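Long-range contact in alternansucrase (Leuconostoc mesenteroides, PDB 6HVG), which is a large multidomain member of glycosyl hydrolase family 70 that joins a barrel-type domain to repeats of probable cell-wall-binding type: residues A[1053-1067]-A[1131-1145]. Residues are numbered along the deposited sequence; the frame is centred on the assembly and turned at random.
Sequences QAMPTSPEQSTNVVI and KYGTDQDLRNAIEAL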
ATOM      1  N   GLN A1053      20.090   3.474   2.667  1.00 49.33           N
ATOM      2  CA  GLN A1053      21.529   3.350   2.805  1.00 48.87           C
ATOM      3  C   GLN A1053      21.937   1.960   2.364  1.00 48.34           C
ATOM      4  O   GLN A1053      21.210   1.007   2.569  1.00 48.86           O
ATOM      5  CB  GLN A1053      21.942   3.533   4.264  1.00 53.27           C
ATOM      6  CG  GLN A1053      21.810   4.960   4.796  1.00 53.84           C
ATOM      7  CD  GLN A1053      22.039   5.073   6.298  1.00 50.76           C
ATOM      8  OE1 GLN A1053      21.346   5.827   6.983  1.00 47.43           O
ATOM      9  NE2 GLN A1053      23.023   4.334   6.811  1.00 49.40           N
ATOM     10  N   ALA A1054      23.102   1.847   1.755  1.00 48.32           N
ATOM     11  CA  ALA A1054      23.708   0.552   1.491  1.00 48.63           C
ATOM     12  C   ALA A1054      24.228  -0.090   2.782  1.00 49.94           C
ATOM     13  O   ALA A1054      24.409   0.576   3.799  1.00 52.62           O
ATOM     14  CB  ALA A1054      24.849   0.716   0.506  1.00 49.18           C
ATOM     15  N   MET A1055      24.442  -1.399   2.744  1.00 52.95           N
ATOM     16  CA  MET A1055      25.039  -2.102   3.874  1.00 53.99           C
ATOM     17  C   MET A1055      26.484  -1.631   3.976  1.00 57.06           C
ATOM     18  O   MET A1055      27.094  -1.348   2.957  1.00 58.85           O
ATOM     19  CB  MET A1055      24.992  -3.613   3.671  1.00 51.90           C
ATOM     20  CG  MET A1055      23.585  -4.196   3.629  1.00 51.89           C
ATOM     21  SD  MET A1055      22.711  -4.136   5.202  1.00 52.35           S
ATOM     22  CE  MET A1055      23.714  -5.265   6.192  1.00 50.35           C
ATOM     23  N   PRO A1056      27.032  -1.530   5.203  1.00 57.84           N
ATOM     24  CA  PRO A1056      28.433  -1.153   5.355  1.00 59.53           C
ATOM     25  C   PRO A1056      29.391  -2.067   4.586  1.00 64.18           C
ATOM     26  O   PRO A1056      29.336  -3.297   4.718  1.00 66.01           O
ATOM     27  CB  PRO A1056      28.679  -1.293   6.862  1.00 58.09           C
ATOM     28  CG  PRO A1056      27.356  -1.194   7.496  1.00 57.58           C
ATOM     29  CD  PRO A1056      26.353  -1.689   6.501  1.00 57.37           C
ATOM     30  N   THR A1057      30.265  -1.467   3.787  1.00 67.87           N
ATOM     31  CA  THR A1057      31.285  -2.228   3.073  1.00 70.68           C
ATOM     32  C   THR A1057      32.343  -2.726   4.055  1.00 72.04           C
ATOM     33  O   THR A1057      32.957  -3.760   3.824  1.00 79.10           O
ATOM     34  CB  THR A1057      31.931  -1.413   1.928  1.00 66.95           C
ATOM     35  OG1 THR A1057      32.393  -0.169   2.438  1.00 67.53           O
ATOM     36  CG2 THR A1057      30.927  -1.154   0.805  1.00 65.37           C
ATOM     37  N   SER A1058      32.546  -1.987   5.143  1.00 73.50           N
ATOM     38  CA  SER A1058      33.478  -2.381   6.197  1.00 73.28           C
ATOM     39  C   SER A1058      32.968  -1.928   7.563  1.00 72.94           C
ATOM     40  O   SER A1058      32.253  -0.932   7.655  1.00 71.19           O
ATOM     41  CB  SER A1058      34.838  -1.723   5.944  1.00 76.37           C
ATOM     42  OG  SER A1058      34.743  -0.307   6.049  1.00 71.66           O
ATOM     43  N   PRO A1059      33.387  -2.611   8.636  1.00 73.43           N
ATOM     44  CA  PRO A1059      33.009  -2.155   9.991  1.00 72.43           C
ATOM     45  C   PRO A1059      33.340  -0.688  10.330  1.00 73.40           C
ATOM     46  O   PRO A1059      32.655  -0.092  11.157  1.00 76.84           O
ATOM     47  CB  PRO A1059      33.804  -3.090  10.915  1.00 71.14           C
ATOM     48  CG  PRO A1059      34.105  -4.292  10.089  1.00 72.45           C
ATOM     49  CD  PRO A1059      34.216  -3.829   8.666  1.00 72.08           C
ATOM     50  N   GLU A1060      34.368  -0.121   9.704  1.00 73.88           N
ATOM     51  CA  GLU A1060      34.783   1.261   9.977  1.00 74.14           C
ATOM     52  C   GLU A1060      33.779   2.277   9.425  1.00 69.29           C
ATOM     53  O   GLU A1060      33.718   3.400   9.912  1.00 70.50           O
ATOM     54  CB  GLU A1060      36.182   1.556   9.383  1.00 79.19           C
ATOM     55  CG  GLU A1060      37.363   0.877  10.078  1.00 83.83           C
ATOM     56  CD  GLU A1060      37.477  -0.624   9.792  1.00 88.77           C
ATOM     57  OE1 GLU A1060      37.241  -1.054   8.641  1.00 88.52           O
ATOM     58  OE2 GLU A1060      37.811  -1.387  10.727  1.00 86.91           O
ATOM     59  N   GLN A1061      33.014   1.897   8.398  1.00 65.04           N
ATOM     60  CA  GLN A1061      32.054   2.813   7.747  1.00 62.14           C
ATOM     61  C   GLN A1061      30.595   2.602   8.190  1.00 58.11           C
ATOM     62  O   GLN A1061      29.665   3.128   7.572  1.00 52.74           O
ATOM     63  CB  GLN A1061      32.125   2.656   6.233  1.00 64.33           C
ATOM     64  CG  GLN A1061      33.516   2.787   5.644  1.00 68.99           C
ATOM     65  CD  GLN A1061      33.599   2.215   4.241  1.00 69.74           C
ATOM     66  OE1 GLN A1061      34.028   1.071   4.049  1.00 70.80           O
ATOM     67  NE2 GLN A1061      33.168   2.996   3.256  1.00 68.83           N
ATOM     68  N   SER A1062      30.394   1.823   9.249  1.00 54.91           N
ATOM     69  CA  SER A1062      29.078   1.642   9.802  1.00 54.13           C
ATOM     70  C   SER A1062      28.600   2.954  10.418  1.00 52.86           C
ATOM     71  O   SER A1062      29.355   3.645  11.102  1.00 51.24           O
ATOM     72  CB  SER A1062      29.101   0.568  10.867  1.00 55.70           C
ATOM     73  OG  SER A1062      29.638  -0.609  10.339  1.00 59.49           O
ATOM     74  N   THR A1063      27.326   3.247  10.196  1.00 50.98           N
ATOM     75  CA  THR A1063      26.697   4.480  10.630  1.00 51.43           C
ATOM     76  C   THR A1063      27.120   4.938  12.024  1.00 50.70           C
ATOM     77  O   THR A1063      27.551   6.063  12.199  1.00 50.12           O
ATOM     78  CB  THR A1063      25.159   4.328  10.550  1.00 52.57           C
ATOM     79  OG1 THR A1063      24.761   4.237   9.176  1.00 55.08           O
ATOM     80  CG2 THR A1063      24.437   5.505  11.174  1.00 52.71           C
ATOM     81  N   ASN A1064      27.004   4.062  13.014  1.00 53.19           N
ATOM     82  CA  ASN A1064      27.219   4.447  14.412  1.00 53.61           C
ATOM     83  C   ASN A1064      28.693   4.707  14.770  1.00 58.19           C
ATOM     84  O   ASN A1064      28.992   5.467  15.701  1.00 56.32           O
ATOM     85  CB  ASN A1064      26.608   3.397  15.349  1.00 52.60           C
ATOM     86  CG  ASN A1064      25.087   3.354  15.279  1.00 51.61           C
ATOM     87  OD1 ASN A1064      24.436   4.253  14.730  1.00 51.22           O
ATOM     88  ND2 ASN A1064      24.509   2.301  15.847  1.00 54.54           N
ATOM     89  N   VAL A1065      29.608   4.074  14.036  1.00 60.21           N
ATOM     90  CA  VAL A1065      31.027   4.399  14.143  1.00 58.07           C
ATOM     91  C   VAL A1065      31.238   5.810  13.616  1.00 54.71           C
ATOM     92  O   VAL A1065      31.811   6.663  14.296  1.00 57.41           O
ATOM     93  CB  VAL A1065      31.903   3.390  13.368  1.00 60.26           C
ATOM     94  CG1 VAL A1065      33.348   3.871  13.288  1.00 60.39           C
ATOM     95  CG2 VAL A1065      31.832   2.003  14.018  1.00 61.28           C
ATOM     96  N   VAL A1066      30.725   6.063  12.419  1.00 52.51           N
ATOM     97  CA  VAL A1066      30.797   7.399  11.810  1.00 51.67           C
ATOM     98  C   VAL A1066      30.163   8.474  12.704  1.00 50.22           C
ATOM     99  O   VAL A1066      30.734   9.537  12.860  1.00 51.16           O
ATOM    100  CB  VAL A1066      30.180   7.424  10.392  1.00 48.50           C
ATOM    101  CG1 VAL A1066      30.104   8.833   9.841  1.00 48.07           C
ATOM    102  CG2 VAL A1066      31.014   6.564   9.452  1.00 49.67           C
ATOM    103  N   ILE A1067      29.009   8.198  13.305  1.00 48.61           N
ATOM    104  CA  ILE A1067      28.346   9.180  14.171  1.00 47.73           C
ATOM    105  C   ILE A1067      29.268   9.573  15.327  1.00 49.98           C
ATOM    106  O   ILE A1067      29.346  10.754  15.669  1.00 50.87           O
ATOM    107  CB  ILE A1067      26.969   8.680  14.685  1.00 47.11           C
ATOM    108  CG1 ILE A1067      25.954   8.620  13.538  1.00 47.73           C
ATOM    109  CG2 ILE A1067      26.396   9.592  15.766  1.00 48.18           C
ATOM    110  CD1 ILE A1067      24.731   7.767  13.830  1.00 46.44           C
ATOM    111  N   LYS A1131      22.744  -3.271  10.457  1.00 50.08           N
ATOM    112  CA  LYS A1131      23.164  -2.423   9.350  1.00 52.38           C
ATOM    113  C   LYS A1131      23.990  -1.236   9.862  1.00 54.38           C
ATOM    114  O   LYS A1131      24.757  -0.622   9.118  1.00 56.29           O
ATOM    115  CB  LYS A1131      21.927  -1.916   8.606  1.00 50.62           C
ATOM    116  CG  LYS A1131      22.202  -1.103   7.359  1.00 50.54           C
ATOM    117  CD  LYS A1131      20.895  -0.931   6.597  1.00 52.48           C
ATOM    118  CE  LYS A1131      21.057  -0.170   5.297  1.00 50.67           C
ATOM    119  NZ  LYS A1131      19.753   0.393   4.861  1.00 48.08           N
ATOM    120  N   TYR A1132      23.819  -0.923  11.141  1.00 57.21           N
ATOM    121  CA  TYR A1132      24.419   0.255  11.760  1.00 59.86           C
ATOM    122  C   TYR A1132      25.622  -0.061  12.690  1.00 58.79           C
ATOM    123  O   TYR A1132      26.251   0.859  13.199  1.00 56.36           O
ATOM    124  CB  TYR A1132      23.313   1.043  12.494  1.00 57.88           C
ATOM    125  CG  TYR A1132      22.082   1.291  11.623  1.00 56.62           C
ATOM    126  CD1 TYR A1132      22.139   2.150  10.520  1.00 54.76           C
ATOM    127  CD2 TYR A1132      20.876   0.640  11.874  1.00 54.48           C
ATOM    128  CE1 TYR A1132      21.028   2.361   9.717  1.00 50.52           C
ATOM    129  CE2 TYR A1132      19.759   0.841  11.069  1.00 51.24           C
ATOM    130  CZ  TYR A1132      19.841   1.693   9.993  1.00 50.30           C
ATOM    131  OH  TYR A1132      18.732   1.876   9.185  1.00 49.71           O
ATOM    132  N   GLY A1133      25.938  -1.348  12.874  1.00 56.97           N
ATOM    133  CA  GLY A1133      27.096  -1.759  13.662  1.00 55.77           C
ATOM    134  C   GLY A1133      26.746  -2.591  14.878  1.00 54.01           C
ATOM    135  O   GLY A1133      25.597  -2.932  15.099  1.00 53.47           O
ATOM    136  N   THR A1134      27.760  -2.913  15.672  1.00 54.10           N
ATOM    137  CA  THR A1134      27.584  -3.740  16.866  1.00 56.49           C
ATOM    138  C   THR A1134      26.885  -2.981  17.998  1.00 55.64           C
ATOM    139  O   THR A1134      26.623  -1.783  17.872  1.00 55.18           O
ATOM    140  CB  THR A1134      28.931  -4.306  17.367  1.00 58.74           C
ATOM    141  OG1 THR A1134      29.763  -3.248  17.851  1.00 57.78           O
ATOM    142  CG2 THR A1134      29.642  -5.061  16.231  1.00 60.65           C
ATOM    143  N   ASP A1135      26.579  -3.682  19.090  1.00 57.00           N
ATOM    144  CA  ASP A1135      26.006  -3.038  20.276  1.00 57.96           C
ATOM    145  C   ASP A1135      26.983  -2.061  20.925  1.00 58.17           C
ATOM    146  O   ASP A1135      26.564  -1.019  21.430  1.00 56.17           O
ATOM    147  CB  ASP A1135      25.522  -4.063  21.305  1.00 60.09           C
ATOM    148  CG  ASP A1135      26.626  -4.969  21.806  1.00 62.62           C
ATOM    149  OD1 ASP A1135      27.235  -5.645  20.958  1.00 68.05           O
ATOM    150  OD2 ASP A1135      26.869  -5.017  23.042  1.00 62.82           O
ATOM    151  N   GLN A1136      28.277  -2.388  20.921  1.00 61.80           N
ATOM    152  CA  GLN A1136      29.294  -1.446  21.412  1.00 62.13           C
ATOM    153  C   GLN A1136      29.345  -0.193  20.532  1.00 59.49           C
ATOM    154  O   GLN A1136      29.449   0.917  21.047  1.00 55.27           O
ATOM    155  CB  GLN A1136      30.676  -2.093  21.495  1.00 64.88           C
ATOM    156  CG  GLN A1136      31.705  -1.266  22.263  1.00 70.32           C
ATOM    157  CD  GLN A1136      31.407  -1.198  23.761  1.00 72.27           C
ATOM    158  OE1 GLN A1136      31.450  -2.222  24.452  1.00 73.43           O
ATOM    159  NE2 GLN A1136      31.105   0.007  24.268  1.00 70.72           N
ATOM    160  N   ASP A1137      29.238  -0.365  19.213  1.00 58.27           N
ATOM    161  CA  ASP A1137      29.237   0.786  18.315  1.00 58.78           C
ATOM    162  C   ASP A1137      28.114   1.761  18.672  1.00 58.92           C
ATOM    163  O   ASP A1137      28.299   2.980  18.602  1.00 60.92           O
ATOM    164  CB  ASP A1137      29.099   0.353  16.855  1.00 58.15           C
ATOM    165  CG  ASP A1137      30.331  -0.342  16.324  1.00 60.24           C
ATOM    166  OD1 ASP A1137      31.453  -0.001  16.754  1.00 63.41           O
ATOM    167  OD2 ASP A1137      30.178  -1.218  15.445  1.00 62.14           O
ATOM    168  N   LEU A1138      26.961   1.214  19.058  1.00 59.08           N
ATOM    169  CA  LEU A1138      25.800   2.019  19.438  1.00 58.86           C
ATOM    170  C   LEU A1138      26.040   2.760  20.760  1.00 56.16           C
ATOM    171  O   LEU A1138      25.772   3.957  20.870  1.00 50.90           O
ATOM    172  CB  LEU A1138      24.555   1.135  19.536  1.00 57.47           C
ATOM    173  CG  LEU A1138      23.268   1.780  20.055  1.00 58.40           C
ATOM    174  CD1 LEU A1138      22.843   2.989  19.235  1.00 57.22           C
ATOM    175  CD2 LEU A1138      22.171   0.733  20.075  1.00 58.42           C
ATOM    176  N   ARG A1139      26.547   2.044  21.757  1.00 55.25           N
ATOM    177  CA  ARG A1139      26.862   2.662  23.041  1.00 54.95           C
ATOM    178  C   ARG A1139      27.924   3.759  22.883  1.00 54.77           C
ATOM    179  O   ARG A1139      27.841   4.794  23.531  1.00 54.64           O
ATOM    180  CB  ARG A1139      27.290   1.604  24.062  1.00 56.46           C
ATOM    181  CG  ARG A1139      26.137   0.701  24.511  1.00 58.29           C
ATOM    182  CD  ARG A1139      26.480  -0.109  25.755  1.00 59.88           C
ATOM    183  NE  ARG A1139      27.587  -1.033  25.494  1.00 63.43           N
ATOM    184  CZ  ARG A1139      27.470  -2.248  24.967  1.00 61.35           C
ATOM    185  NH1 ARG A1139      26.290  -2.746  24.636  1.00 63.23           N
ATOM    186  NH2 ARG A1139      28.547  -2.971  24.757  1.00 63.84           N
ATOM    187  N   ASN A1140      28.899   3.545  22.009  1.00 54.17           N
ATOM    188  CA  ASN A1140      29.912   4.564  21.729  1.00 56.70           C
ATOM    189  C   ASN A1140      29.306   5.764  21.004  1.00 56.74           C
ATOM    190  O   ASN A1140      29.661   6.910  21.262  1.00 56.60           O
ATOM    191  CB  ASN A1140      31.083   3.991  20.891  1.00 58.26           C
ATOM    192  CG  ASN A1140      31.912   2.966  21.651  1.00 57.52           C
ATOM    193  OD1 ASN A1140      31.716   2.739  22.852  1.00 59.90           O
ATOM    194  ND2 ASN A1140      32.814   2.312  20.944  1.00 57.20           N
ATOM    195  N   ALA A1141      28.398   5.493  20.079  1.00 57.34           N
ATOM    196  CA  ALA A1141      27.729   6.553  19.345  1.00 54.11           C
ATOM    197  C   ALA A1141      26.901   7.415  20.289  1.00 53.54           C
ATOM    198  O   ALA A1141      26.890   8.631  20.169  1.00 58.81           O
ATOM    199  CB  ALA A1141      26.848   5.955  18.265  1.00 53.62           C
ATOM    200  N   ILE A1142      26.197   6.783  21.213  1.00 50.49           N
ATOM    201  CA  ILE A1142      25.335   7.486  22.149  1.00 50.41           C
ATOM    202  C   ILE A1142      26.163   8.319  23.130  1.00 51.12           C
ATOM    203  O   ILE A1142      25.826   9.471  23.406  1.00 49.83           O
ATOM    204  CB  ILE A1142      24.405   6.489  22.896  1.00 51.20           C
ATOM    205  CG1 ILE A1142      23.298   6.032  21.960  1.00 51.37           C
ATOM    206  CG2 ILE A1142      23.778   7.109  24.141  1.00 51.33           C
ATOM    207  CD1 ILE A1142      22.485   4.862  22.480  1.00 52.56           C
ATOM    208  N   GLU A1143      27.236   7.737  23.661  1.00 52.72           N
ATOM    209  CA  GLU A1143      28.137   8.460  24.569  1.00 56.49           C
ATOM    210  C   GLU A1143      28.723   9.703  23.880  1.00 54.81           C
ATOM    211  O   GLU A1143      28.685  10.798  24.442  1.00 54.73           O
ATOM    212  CB  GLU A1143      29.268   7.545  25.046  1.00 60.35           C
ATOM    213  CG  GLU A1143      30.102   8.103  26.185  1.00 65.33           C
ATOM    214  CD  GLU A1143      31.106   7.098  26.721  1.00 69.94           C
ATOM    215  OE1 GLU A1143      31.664   6.327  25.905  1.00 68.19           O
ATOM    216  OE2 GLU A1143      31.349   7.102  27.954  1.00 76.18           O
ATOM    217  N   ALA A1144      29.230   9.516  22.660  1.00 49.63           N
ATOM    218  CA  ALA A1144      29.791  10.582  21.872  1.00 46.65           C
ATOM    219  C   ALA A1144      28.808  11.735  21.704  1.00 50.29           C
ATOM    220  O   ALA A1144      29.211  12.912  21.661  1.00 54.28           O
ATOM    221  CB  ALA A1144      30.243  10.064  20.515  1.00 44.42           C
ATOM    222  N   LEU A1145      27.523  11.422  21.581  1.00 49.87           N
ATOM    223  CA  LEU A1145      26.516  12.478  21.452  1.00 49.76           C
ATOM    224  C   LEU A1145      26.326  13.201  22.775  1.00 50.39           C
ATOM    225  O   LEU A1145      26.115  14.394  22.774  1.00 50.14           O
ATOM    226  CB  LEU A1145      25.198  11.915  20.943  1.00 48.55           C
ATOM    227  CG  LEU A1145      25.227  11.377  19.517  1.00 48.46           C
ATOM    228  CD1 LEU A1145      24.060  10.445  19.264  1.00 46.04           C
ATOM    229  CD2 LEU A1145      25.241  12.519  18.506  1.00 49.21           C
TER
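K1131 NZ reaches Q1053 O at 2.8 Å, tilted from the carbonyl plane, in the polar part of the contact between 1053-1067 and 1131-1145. The lysine has CG anti to the backbone N (chi1 -175°) and an extended chain beyond; L1106 O accepts from the same nitrogen. N1064 N donates to Y1132 O at 3.3 Å, just inside the start of helix 1063-1075. N1064 ND2 comes near L1138 CD1 and Y1132 CB, each 3.8 Å away, and is hydrogen-bonded to Q1087 OE1. The edge of the Y1132 ring faces T1063, whose OG1 sits in the ring plane 3.6 Å from Y1132 CD1 and accepts from Q1053 NE2; the tyrosine OH is hydrogen-bonded to N1108 O.

Helices 1063-1075 and 1135-1147 precede the neighbouring parallel strands 1081-1083 and 1151-1156, an example of adjacent helices around the (beta/alpha)8 barrel of the family. The axes of 1063-1067 and 1135-1145 approach to 8.1 Å, with 28° between their N-to-C directions. T1134 and D1137 close a capping box on the second helix, and V1065 CG2 lies 3.4 Å from D1137 OD1.

Apolar packing takes over further along. I1067 CG2 meets A1141 CB at 4.4 Å and L1145 CD2 at 4.2 Å, and the I1067 and L1145 side chains also touch F1082 of strand 1081-1083. At the loop end, M1055 SD crosses the K1131 methylenes at a slant, 3.8 Å from K1131 CG.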